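Local structure of designed Anbu Protein (Synthetic construct, 5LOY) at residues 33-43 with 192-203; 1-9 with 176-187. The protein assembles helically as a designed ancestral beta subunit of the proteasome superfamily and probably acts as an N-terminal nucleophile hydrolase. All coordinates share one frame; numbering follows the deposited sequence.

Followed from the N terminus, the chain opens contact 2 with strand 2-8 and then contact 1 with the hairpin at residues 33-43. After the remaining strands of the five-stranded sheet and several helices, residues 176-187 return to strand 2-8 and close the first long loop. Residues 192-203 follow almost at once and close the second. The segments alternate, so the two loops cross. Contact 2 fastens helix 166-183 to the six-stranded sheet, and contact 1 joins that sheet to its five-stranded partner. Their centres lie about 21 Å apart, yet they touch, through a probable hydrogen bond from Arg-198 NE to Asp-9 O.

Contact 1. Residues 33-43 with 192-203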
loop_
_atom_site.group_PDB
_atom_site.type_symbol
_atom_site.label_atom_id
_atom_site.label_comp_id
_atom_site.label_asym_id
_atom_site.label_seq_id
_atom_site.Cartn_x
_atom_site.Cartn_y
_atom_site.Cartn_z
ATOM N N MET A 33 -13.500 15.100 -8.785
ATOM C CA MET A 33 -14.838 14.536 -8.866
ATOM C C MET A 33 -15.688 15.451 -9.722
ATOM O O MET A 33 -15.722 16.674 -9.491
ATOM C CB MET A 33 -15.445 14.413 -7.471
ATOM C CG MET A 33 -16.853 13.826 -7.430
ATOM S SD MET A 33 -17.546 13.646 -5.774
ATOM C CE MET A 33 -16.518 12.327 -5.137
ATOM N N HIS A 34 -16.361 14.853 -10.715
ATOM C CA HIS A 34 -17.234 15.569 -11.651
ATOM C C HIS A 34 -18.581 14.837 -11.735
ATOM O O HIS A 34 -18.632 13.623 -11.924
ATOM C CB HIS A 34 -16.605 15.645 -13.046
ATOM C CG HIS A 34 -15.203 16.157 -13.047
ATOM N ND1 HIS A 34 -14.885 17.469 -13.331
ATOM C CD2 HIS A 34 -14.029 15.537 -12.768
ATOM C CE1 HIS A 34 -13.575 17.633 -13.243
ATOM N NE2 HIS A 34 -13.033 16.478 -12.897
ATOM N N VAL A 35 -19.661 15.597 -11.625
ATOM C CA VAL A 35 -20.994 15.053 -11.539
ATOM C C VAL A 35 -21.872 15.539 -12.700
ATOM O O VAL A 35 -21.930 16.723 -13.005
ATOM C CB VAL A 35 -21.637 15.446 -10.202
ATOM C CG1 VAL A 35 -23.058 14.913 -10.116
ATOM C CG2 VAL A 35 -20.797 14.916 -9.053
ATOM N N PHE A 36 -22.533 14.588 -13.349
ATOM C CA PHE A 36 -23.491 14.869 -14.410
ATOM C C PHE A 36 -24.832 14.330 -13.921
ATOM O O PHE A 36 -24.982 13.141 -13.707
ATOM C CB PHE A 36 -23.019 14.209 -15.708
ATOM C CG PHE A 36 -21.606 14.562 -16.063
ATOM C CD1 PHE A 36 -20.551 13.882 -15.494
ATOM C CD2 PHE A 36 -21.327 15.632 -16.923
ATOM C CE1 PHE A 36 -19.238 14.236 -15.790
ATOM C CE2 PHE A 36 -20.014 15.999 -17.231
ATOM C CZ PHE A 36 -18.968 15.290 -16.660
ATOM N N GLU A 37 -25.780 15.229 -13.702
ATOM C CA GLU A 37 -27.033 14.894 -13.061
ATOM C C GLU A 37 -28.200 15.425 -13.910
ATOM O O GLU A 37 -28.188 16.586 -14.325
ATOM C CB GLU A 37 -27.073 15.494 -11.647
ATOM C CG GLU A 37 -28.355 15.174 -10.860
ATOM C CD GLU A 37 -28.499 15.919 -9.522
ATOM O OE1 GLU A 37 -27.901 17.007 -9.359
ATOM O OE2 GLU A 37 -29.219 15.424 -8.614
ATOM N N VAL A 38 -29.189 14.569 -14.188
ATOM C CA VAL A 38 -30.530 15.019 -14.590
ATOM C C VAL A 38 -31.479 14.509 -13.518
ATOM O O VAL A 38 -31.805 13.331 -13.486
ATOM C CB VAL A 38 -30.962 14.493 -15.967
ATOM C CG1 VAL A 38 -32.372 14.971 -16.306
ATOM C CG2 VAL A 38 -29.981 14.951 -17.030
ATOM N N PRO A 39 -31.904 15.395 -12.606
ATOM C CA PRO A 39 -32.600 14.899 -11.408
ATOM C C PRO A 39 -33.877 14.163 -11.789
ATOM O O PRO A 39 -34.645 14.665 -12.605
ATOM C CB PRO A 39 -32.906 16.175 -10.614
ATOM C CG PRO A 39 -32.008 17.230 -11.188
ATOM C CD PRO A 39 -31.848 16.870 -12.638
ATOM N N GLY A 40 -34.063 12.971 -11.226
ATOM C CA GLY A 40 -35.177 12.105 -11.582
ATOM C C GLY A 40 -35.011 11.244 -12.837
ATOM O O GLY A 40 -35.913 10.472 -13.146
ATOM N N GLU A 41 -33.903 11.367 -13.577
ATOM C CA GLU A 41 -33.636 10.473 -14.717
ATOM C C GLU A 41 -32.237 9.806 -14.630
ATOM O O GLU A 41 -32.135 8.619 -14.941
ATOM C CB GLU A 41 -33.932 11.121 -16.103
ATOM C CG GLU A 41 -32.701 11.380 -17.027
ATOM C CD GLU A 41 -32.313 10.281 -18.096
ATOM O OE1 GLU A 41 -32.316 9.026 -17.877
ATOM O OE2 GLU A 41 -31.925 10.707 -19.215
ATOM N N ARG A 42 -31.186 10.514 -14.201
ATOM C CA ARG A 42 -29.860 9.882 -14.022
ATOM C C ARG A 42 -28.873 10.681 -13.180
ATOM O O ARG A 42 -28.943 11.890 -13.104
ATOM C CB ARG A 42 -29.180 9.646 -15.376
ATOM C CG ARG A 42 -28.800 10.937 -16.102
ATOM C CD ARG A 42 -28.115 10.702 -17.434
ATOM N NE ARG A 42 -28.952 9.895 -18.307
ATOM C CZ ARG A 42 -28.540 9.192 -19.359
ATOM N NH1 ARG A 42 -27.266 9.171 -19.727
ATOM N NH2 ARG A 42 -29.417 8.488 -20.045
ATOM N N VAL A 43 -27.928 9.969 -12.596
ATOM C CA VAL A 43 -26.774 10.551 -11.946
ATOM C C VAL A 43 -25.534 9.797 -12.401
ATOM O O VAL A 43 -25.480 8.579 -12.292
ATOM C CB VAL A 43 -26.855 10.415 -10.419
ATOM C CG1 VAL A 43 -25.614 10.985 -9.760
ATOM C CG2 VAL A 43 -28.081 11.112 -9.887
ATOM N N ASP A 192 -13.376 15.194 -1.570
ATOM C CA ASP A 192 -14.770 15.226 -1.977
ATOM C C ASP A 192 -15.373 13.852 -1.669
ATOM O O ASP A 192 -14.715 12.816 -1.844
ATOM C CB ASP A 192 -14.895 15.598 -3.461
ATOM C CG ASP A 192 -14.526 17.067 -3.732
ATOM O OD1 ASP A 192 -15.367 17.956 -3.446
ATOM O OD2 ASP A 192 -13.379 17.349 -4.189
ATOM N N LEU A 193 -16.594 13.869 -1.150
ATOM C CA LEU A 193 -17.314 12.669 -0.794
ATOM C C LEU A 193 -18.746 12.736 -1.331
ATOM O O LEU A 193 -19.445 13.740 -1.116
ATOM C CB LEU A 193 -17.363 12.529 0.719
ATOM C CG LEU A 193 -18.217 11.354 1.230
ATOM C CD1 LEU A 193 -17.552 10.019 0.887
ATOM C CD2 LEU A 193 -18.450 11.459 2.733
ATOM N N LEU A 194 -19.184 11.673 -2.017
ATOM C CA LEU A 194 -20.549 11.604 -2.543
ATOM C C LEU A 194 -21.154 10.248 -2.253
ATOM O O LEU A 194 -20.543 9.222 -2.523
ATOM C CB LEU A 194 -20.533 11.882 -4.035
ATOM C CG LEU A 194 -21.879 12.116 -4.709
ATOM C CD1 LEU A 194 -21.669 12.906 -6.000
ATOM C CD2 LEU A 194 -22.627 10.825 -4.999
ATOM N N VAL A 195 -22.350 10.262 -1.686
ATOM C CA VAL A 195 -23.067 9.045 -1.314
ATOM C C VAL A 195 -24.403 9.027 -2.027
ATOM O O VAL A 195 -25.197 9.943 -1.869
ATOM C CB VAL A 195 -23.325 8.977 0.213
ATOM C CG1 VAL A 195 -24.205 7.770 0.560
ATOM C CG2 VAL A 195 -22.018 8.896 0.969
ATOM N N TYR A 196 -24.638 7.979 -2.824
ATOM C CA TYR A 196 -25.801 7.898 -3.734
ATOM C C TYR A 196 -26.699 6.744 -3.323
ATOM O O TYR A 196 -26.230 5.608 -3.255
ATOM C CB TYR A 196 -25.333 7.711 -5.210
ATOM C CG TYR A 196 -26.494 7.441 -6.147
ATOM C CD1 TYR A 196 -27.315 8.480 -6.576
ATOM C CD2 TYR A 196 -26.815 6.161 -6.540
ATOM C CE1 TYR A 196 -28.397 8.242 -7.384
ATOM C CE2 TYR A 196 -27.914 5.907 -7.349
ATOM C CZ TYR A 196 -28.704 6.950 -7.764
ATOM O OH TYR A 196 -29.810 6.732 -8.564
ATOM N N GLU A 197 -27.975 7.020 -3.064
ATOM C CA GLU A 197 -28.942 5.970 -2.735
ATOM C C GLU A 197 -29.593 5.331 -3.971
ATOM O O GLU A 197 -30.150 6.024 -4.823
ATOM C CB GLU A 197 -30.082 6.521 -1.873
ATOM C CG GLU A 197 -29.748 6.817 -0.415
ATOM C CD GLU A 197 -30.965 7.318 0.382
ATOM O OE1 GLU A 197 -32.123 7.268 -0.110
ATOM O OE2 GLU A 197 -30.762 7.788 1.517
ATOM N N ARG A 198 -29.553 4.008 -4.027
ATOM C CA ARG A 198 -30.180 3.248 -5.097
ATOM C C ARG A 198 -31.598 3.738 -5.422
ATOM O O ARG A 198 -32.418 3.891 -4.532
ATOM C CB ARG A 198 -30.233 1.764 -4.701
ATOM C CG ARG A 198 -30.635 0.813 -5.821
ATOM C CD ARG A 198 -31.129 -0.514 -5.272
ATOM N NE ARG A 198 -30.349 -1.628 -5.809
ATOM C CZ ARG A 198 -30.535 -2.212 -6.999
ATOM N NH1 ARG A 198 -29.740 -3.223 -7.350
ATOM N NH2 ARG A 198 -31.491 -1.807 -7.854
ATOM N N ASP A 199 -31.856 3.959 -6.708
ATOM C CA ASP A 199 -33.158 4.412 -7.225
ATOM C C ASP A 199 -33.599 5.823 -6.839
ATOM O O ASP A 199 -34.719 6.189 -7.135
ATOM C CB ASP A 199 -34.313 3.446 -6.867
ATOM C CG ASP A 199 -34.077 2.009 -7.337
ATOM O OD1 ASP A 199 -33.134 1.706 -8.105
ATOM O OD2 ASP A 199 -34.885 1.158 -6.917
ATOM N N SER A 200 -32.748 6.627 -6.206
ATOM C CA SER A 200 -33.114 8.025 -5.936
ATOM C C SER A 200 -33.071 8.863 -7.218
ATOM O O SER A 200 -33.896 9.726 -7.399
ATOM C CB SER A 200 -32.194 8.633 -4.871
ATOM O OG SER A 200 -30.831 8.566 -5.274
ATOM N N LEU A 201 -32.092 8.596 -8.083
ATOM C CA LEU A 201 -31.880 9.339 -9.327
ATOM C C LEU A 201 -31.643 10.825 -9.056
ATOM O O LEU A 201 -32.062 11.703 -9.807
ATOM C CB LEU A 201 -33.043 9.108 -10.290
ATOM C CG LEU A 201 -33.294 7.635 -10.657
ATOM C CD1 LEU A 201 -34.529 7.512 -11.539
ATOM C CD2 LEU A 201 -32.097 7.012 -11.361
ATOM N N ARG A 202 -30.926 11.071 -7.971
ATOM C CA ARG A 202 -30.716 12.392 -7.412
ATOM C C ARG A 202 -29.404 12.338 -6.601
ATOM O O ARG A 202 -29.104 11.330 -5.991
ATOM C CB ARG A 202 -31.909 12.692 -6.501
ATOM C CG ARG A 202 -32.375 14.126 -6.451
ATOM C CD ARG A 202 -33.739 14.203 -5.762
ATOM N NE ARG A 202 -34.849 13.819 -6.653
ATOM C CZ ARG A 202 -35.427 14.624 -7.557
ATOM N NH1 ARG A 202 -35.019 15.885 -7.717
ATOM N NH2 ARG A 202 -36.420 14.169 -8.323
ATOM N N VAL A 203 -28.613 13.402 -6.600
ATOM C CA VAL A 203 -27.446 13.454 -5.718
ATOM C C VAL A 203 -27.925 13.747 -4.296
ATOM O O VAL A 203 -28.347 14.867 -3.998
ATOM C CB VAL A 203 -26.446 14.538 -6.131
ATOM C CG1 VAL A 203 -25.297 14.596 -5.139
ATOM C CG2 VAL A 203 -25.902 14.254 -7.511
#
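Gly-40 N in the hairpin turn donates to Leu-201 O over 2.8 Å, and Val-203 N gives an almost straight bond (170°) of 2.9 Å to Glu-37 OE2 on strand 33-38, meeting it from above the carboxylate plane. With CG anti to the backbone N (chi1 -179°) and the chain extended beyond it, Glu-37 reaches across to this amide, laying its CD against Val-203 CG2. That methyl also meets Val-35 CG1 and Val-43 CG1. Leu-201 covers the turn with its side chain, CB against CA and C of Gly-40 and CD1 3.6 Å from Gly-40 O. The bent chain of Arg-202 brings one face of its guanidinium over Gly-40 N, while NH1 lies 3.6 Å from Pro-39 CB. On strand 42-43, Val-43 CG2 touches Arg-202 N at 3.4 Å and also approaches CE1 of the Tyr-196 ring. This is one end of a sandwich between two antiparallel sheets, the core of the proteasome-type Ntn fold: the axes of strands 33-38 and 192-197, one from each sheet, come within 8.9 Å at 36°. Farther along, Val-35 CG2 meets Leu-194 CD1 at 3.8 Å, and Met-33, bent at its sulfur, packs SD on Leu-194 CB. Behind this first shell, Leu-201 N donates to Tyr-196 OH, which also bonds to Gln-117. A classic beta bulge, Glu-41 and Arg-42 opposite Val-38, shapes the hairpin.

Contact 2. Residues 1-9 with 176-187; sequences TYCVGIRLD and SFDSTMRSNLSV
Ser-176 OG is gripped from two directions: Tyr-2 OH donates to it over 2.7 Å, and it is also hydrogen-bonded to Gly-152 O, while Gln-145 NE2 gives the buried phenol a further partner. The serine oxygen lies at the edge of the tyrosine ring, in its plane. A chi1 of 174° turns the Tyr-2 ring beside its own carbonyl carbon and carries it off the strand toward the helix. There CD2 sits above the centre of one face of the Phe-177 ring, 3.4 Å from CE2. The two planes are inclined at 36°, an oblique pairing with the centroids 4.4 Å apart. Val-4 CG2 touches Phe-177 CE1, the two side chains pointing contrary ways as they pass. On the helix, Thr-180 OG1 lies 3.7 Å from Tyr-2 CE2 and is hydrogen-bonded to Ser-176 O, to which Thr-180 N also donates, from the opposite face of the carbonyl plane. Beyond the helix comes an Asx turn, Asn-184 OD1 accepting from Ser-186 N, with Ser-186 OG adding a second bond to the same oxygen. It leads to Val-187, whose CB approaches Thr-1 N at 3.9 Å. Thr-1 probably corresponds to the N-terminal nucleophile threonine of proteasomal beta subunits. Helix segment 176-183, the end part of helix 166-183, packs across strand 2-8 and runs nearly antiparallel to it (164°), the strand being paired in its sheet with 11-21 and 143-147. Leu-156 of helix 153-159 packs beside Tyr-2, and Arg-158 of the second subunit bridges to Asp-178.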
loop_
_atom_site.group_PDB
_atom_site.type_symbol
_atom_site.label_atom_id
_atom_site.label_comp_id
_atom_site.label_asym_id
_atom_site.label_seq_id
_atom_site.Cartn_x
_atom_site.Cartn_y
_atom_site.Cartn_z
ATOM N N THR A 1 -3.161 12.290 -5.207
ATOM C CA THR A 1 -4.185 11.607 -6.025
ATOM C C THR A 1 -4.504 10.229 -5.503
ATOM O O THR A 1 -3.710 9.309 -5.615
ATOM C CB THR A 1 -3.780 11.519 -7.505
ATOM O OG1 THR A 1 -3.244 12.776 -7.923
ATOM C CG2 THR A 1 -5.005 11.200 -8.368
ATOM N N TYR A 2 -5.696 10.111 -4.937
ATOM C CA TYR A 2 -6.280 8.845 -4.604
ATOM C C TYR A 2 -7.793 8.996 -4.775
ATOM O O TYR A 2 -8.385 9.944 -4.224
ATOM C CB TYR A 2 -5.922 8.483 -3.167
ATOM C CG TYR A 2 -6.585 7.238 -2.603
ATOM C CD1 TYR A 2 -6.758 6.101 -3.380
ATOM C CD2 TYR A 2 -7.015 7.197 -1.281
ATOM C CE1 TYR A 2 -7.351 4.963 -2.858
ATOM C CE2 TYR A 2 -7.604 6.057 -0.742
ATOM C CZ TYR A 2 -7.766 4.943 -1.535
ATOM O OH TYR A 2 -8.356 3.820 -1.044
ATOM N N CYS A 3 -8.401 8.084 -5.539
ATOM C CA CYS A 3 -9.857 8.100 -5.731
ATOM C C CYS A 3 -10.405 6.711 -5.592
ATOM O O CYS A 3 -9.758 5.738 -5.992
ATOM C CB CYS A 3 -10.222 8.633 -7.104
ATOM S SG CYS A 3 -9.475 10.227 -7.528
ATOM N N VAL A 4 -11.595 6.626 -5.018
ATOM C CA VAL A 4 -12.241 5.365 -4.738
ATOM C C VAL A 4 -13.703 5.385 -5.146
ATOM O O VAL A 4 -14.406 6.360 -4.899
ATOM C CB VAL A 4 -12.235 5.068 -3.223
ATOM C CG1 VAL A 4 -12.743 3.668 -2.939
ATOM C CG2 VAL A 4 -10.832 5.164 -2.697
ATOM N N GLY A 5 -14.162 4.281 -5.730
ATOM C CA GLY A 5 -15.577 4.085 -6.012
ATOM C C GLY A 5 -15.992 2.758 -5.452
ATOM O O GLY A 5 -15.248 1.759 -5.571
ATOM N N ILE A 6 -17.176 2.734 -4.826
ATOM C CA ILE A 6 -17.668 1.525 -4.126
ATOM C C ILE A 6 -19.083 1.256 -4.517
ATOM O O ILE A 6 -19.888 2.157 -4.560
ATOM C CB ILE A 6 -17.636 1.677 -2.602
ATOM C CG1 ILE A 6 -16.253 2.057 -2.134
ATOM C CG2 ILE A 6 -17.997 0.375 -1.918
ATOM C CD1 ILE A 6 -16.204 2.349 -0.655
ATOM N N ARG A 7 -19.400 0.000 -4.763
ATOM C CA ARG A 7 -20.736 -0.396 -5.183
ATOM C C ARG A 7 -21.402 -1.399 -4.219
ATOM O O ARG A 7 -20.854 -2.451 -3.925
ATOM C CB ARG A 7 -20.631 -1.020 -6.549
ATOM C CG ARG A 7 -21.982 -1.237 -7.195
ATOM C CD ARG A 7 -21.926 -2.431 -8.101
ATOM N NE ARG A 7 -23.122 -2.529 -8.916
ATOM C CZ ARG A 7 -23.528 -3.658 -9.511
ATOM N NH1 ARG A 7 -22.828 -4.791 -9.379
ATOM N NH2 ARG A 7 -24.649 -3.652 -10.231
ATOM N N LEU A 8 -22.599 -1.077 -3.746
ATOM C CA LEU A 8 -23.299 -1.868 -2.739
ATOM C C LEU A 8 -24.722 -2.106 -3.168
ATOM O O LEU A 8 -25.237 -1.414 -4.038
ATOM C CB LEU A 8 -23.309 -1.097 -1.426
ATOM C CG LEU A 8 -21.953 -0.474 -1.123
ATOM C CD1 LEU A 8 -22.116 0.828 -0.392
ATOM C CD2 LEU A 8 -21.095 -1.437 -0.352
ATOM N N ASP A 9 -25.375 -3.075 -2.542
ATOM C CA ASP A 9 -26.783 -3.308 -2.813
ATOM C C ASP A 9 -27.579 -2.034 -2.583
ATOM O O ASP A 9 -28.462 -1.708 -3.370
ATOM C CB ASP A 9 -27.345 -4.448 -1.946
ATOM C CG ASP A 9 -26.824 -5.838 -2.367
ATOM O OD1 ASP A 9 -26.092 -5.944 -3.390
ATOM O OD2 ASP A 9 -27.131 -6.834 -1.657
ATOM N N SER A 176 -9.680 4.668 4.910
ATOM C CA SER A 176 -8.759 4.403 3.799
ATOM C C SER A 176 -7.929 5.643 3.408
ATOM O O SER A 176 -6.728 5.533 3.143
ATOM C CB SER A 176 -9.538 3.912 2.582
ATOM O OG SER A 176 -8.643 3.458 1.584
ATOM N N PHE A 177 -8.565 6.812 3.372
ATOM C CA PHE A 177 -7.841 8.033 3.079
ATOM C C PHE A 177 -6.920 8.436 4.196
ATOM O O PHE A 177 -5.812 8.913 3.951
ATOM C CB PHE A 177 -8.789 9.184 2.758
ATOM C CG PHE A 177 -9.161 9.233 1.326
ATOM C CD1 PHE A 177 -10.148 8.395 0.835
ATOM C CD2 PHE A 177 -8.502 10.076 0.445
ATOM C CE1 PHE A 177 -10.486 8.397 -0.502
ATOM C CE2 PHE A 177 -8.825 10.071 -0.906
ATOM C CZ PHE A 177 -9.811 9.224 -1.380
ATOM N N ASP A 178 -7.373 8.266 5.426
ATOM C CA ASP A 178 -6.557 8.604 6.592
ATOM C C ASP A 178 -5.222 7.876 6.540
ATOM O O ASP A 178 -4.171 8.490 6.675
ATOM C CB ASP A 178 -7.313 8.259 7.867
ATOM C CG ASP A 178 -6.471 8.412 9.124
ATOM O OD1 ASP A 178 -5.788 9.449 9.314
ATOM O OD2 ASP A 178 -6.507 7.475 9.948
ATOM N N SER A 179 -5.275 6.564 6.339
ATOM C CA SER A 179 -4.065 5.731 6.294
ATOM C C SER A 179 -3.154 6.119 5.138
ATOM O O SER A 179 -1.922 6.156 5.277
ATOM C CB SER A 179 -4.446 4.253 6.182
ATOM O OG SER A 179 -5.033 3.815 7.388
ATOM N N THR A 180 -3.759 6.414 4.000
ATOM C CA THR A 180 -3.010 6.840 2.821
ATOM C C THR A 180 -2.316 8.181 3.056
ATOM O O THR A 180 -1.125 8.307 2.795
ATOM C CB THR A 180 -3.935 6.940 1.598
ATOM O OG1 THR A 180 -4.561 5.670 1.348
ATOM C CG2 THR A 180 -3.156 7.371 0.397
ATOM N N MET A 181 -3.033 9.154 3.623
ATOM C CA MET A 181 -2.443 10.461 3.894
ATOM C C MET A 181 -1.327 10.435 4.916
ATOM O O MET A 181 -0.314 11.142 4.762
ATOM C CB MET A 181 -3.512 11.469 4.275
ATOM C CG MET A 181 -4.321 11.872 3.038
ATOM S SD MET A 181 -5.699 12.994 3.258
ATOM C CE MET A 181 -6.390 12.358 4.782
ATOM N N ARG A 182 -1.453 9.582 5.917
ATOM C CA ARG A 182 -0.379 9.404 6.884
ATOM C C ARG A 182 0.893 8.833 6.287
ATOM O O ARG A 182 1.968 9.097 6.779
ATOM C CB ARG A 182 -0.803 8.454 7.997
ATOM C CG ARG A 182 -1.706 9.102 9.001
ATOM C CD ARG A 182 -2.330 8.049 9.889
ATOM N NE ARG A 182 -3.289 8.698 10.779
ATOM C CZ ARG A 182 -3.026 9.142 12.012
ATOM N NH1 ARG A 182 -1.826 8.955 12.558
ATOM N NH2 ARG A 182 -3.989 9.745 12.705
ATOM N N SER A 183 0.768 8.010 5.254
ATOM C CA SER A 183 1.886 7.222 4.787
ATOM C C SER A 183 2.447 7.682 3.454
ATOM O O SER A 183 3.516 7.238 3.093
ATOM C CB SER A 183 1.469 5.751 4.728
ATOM O OG SER A 183 1.314 5.242 6.051
ATOM N N ASN A 184 1.767 8.584 2.758
ATOM C CA ASN A 184 2.218 9.033 1.455
ATOM C C ASN A 184 1.853 10.482 1.197
ATOM O O ASN A 184 0.677 10.851 1.223
ATOM C CB ASN A 184 1.583 8.155 0.372
ATOM C CG ASN A 184 2.043 8.519 -1.037
ATOM O OD1 ASN A 184 1.633 9.531 -1.581
ATOM N ND2 ASN A 184 2.915 7.702 -1.613
ATOM N N LEU A 185 2.854 11.301 0.934
ATOM C CA LEU A 185 2.621 12.741 0.844
ATOM C C LEU A 185 2.051 13.234 -0.487
ATOM O O LEU A 185 1.890 14.446 -0.667
ATOM C CB LEU A 185 3.905 13.516 1.202
ATOM C CG LEU A 185 4.280 13.415 2.695
ATOM C CD1 LEU A 185 5.484 14.300 2.998
ATOM C CD2 LEU A 185 3.120 13.811 3.596
ATOM N N SER A 186 1.756 12.337 -1.417
ATOM C CA SER A 186 1.222 12.762 -2.707
ATOM C C SER A 186 -0.316 12.804 -2.653
ATOM O O SER A 186 -0.950 13.278 -3.589
ATOM C CB SER A 186 1.731 11.873 -3.862
ATOM O OG SER A 186 1.077 10.604 -3.858
ATOM N N VAL A 187 -0.905 12.327 -1.559
ATOM C CA VAL A 187 -2.338 12.520 -1.351
ATOM C C VAL A 187 -2.646 13.442 -0.162
ATOM O O VAL A 187 -1.927 13.443 0.835
ATOM C CB VAL A 187 -3.163 11.200 -1.430
ATOM C CG1 VAL A 187 -2.306 10.000 -1.770
ATOM C CG2 VAL A 187 -4.021 10.967 -0.215
#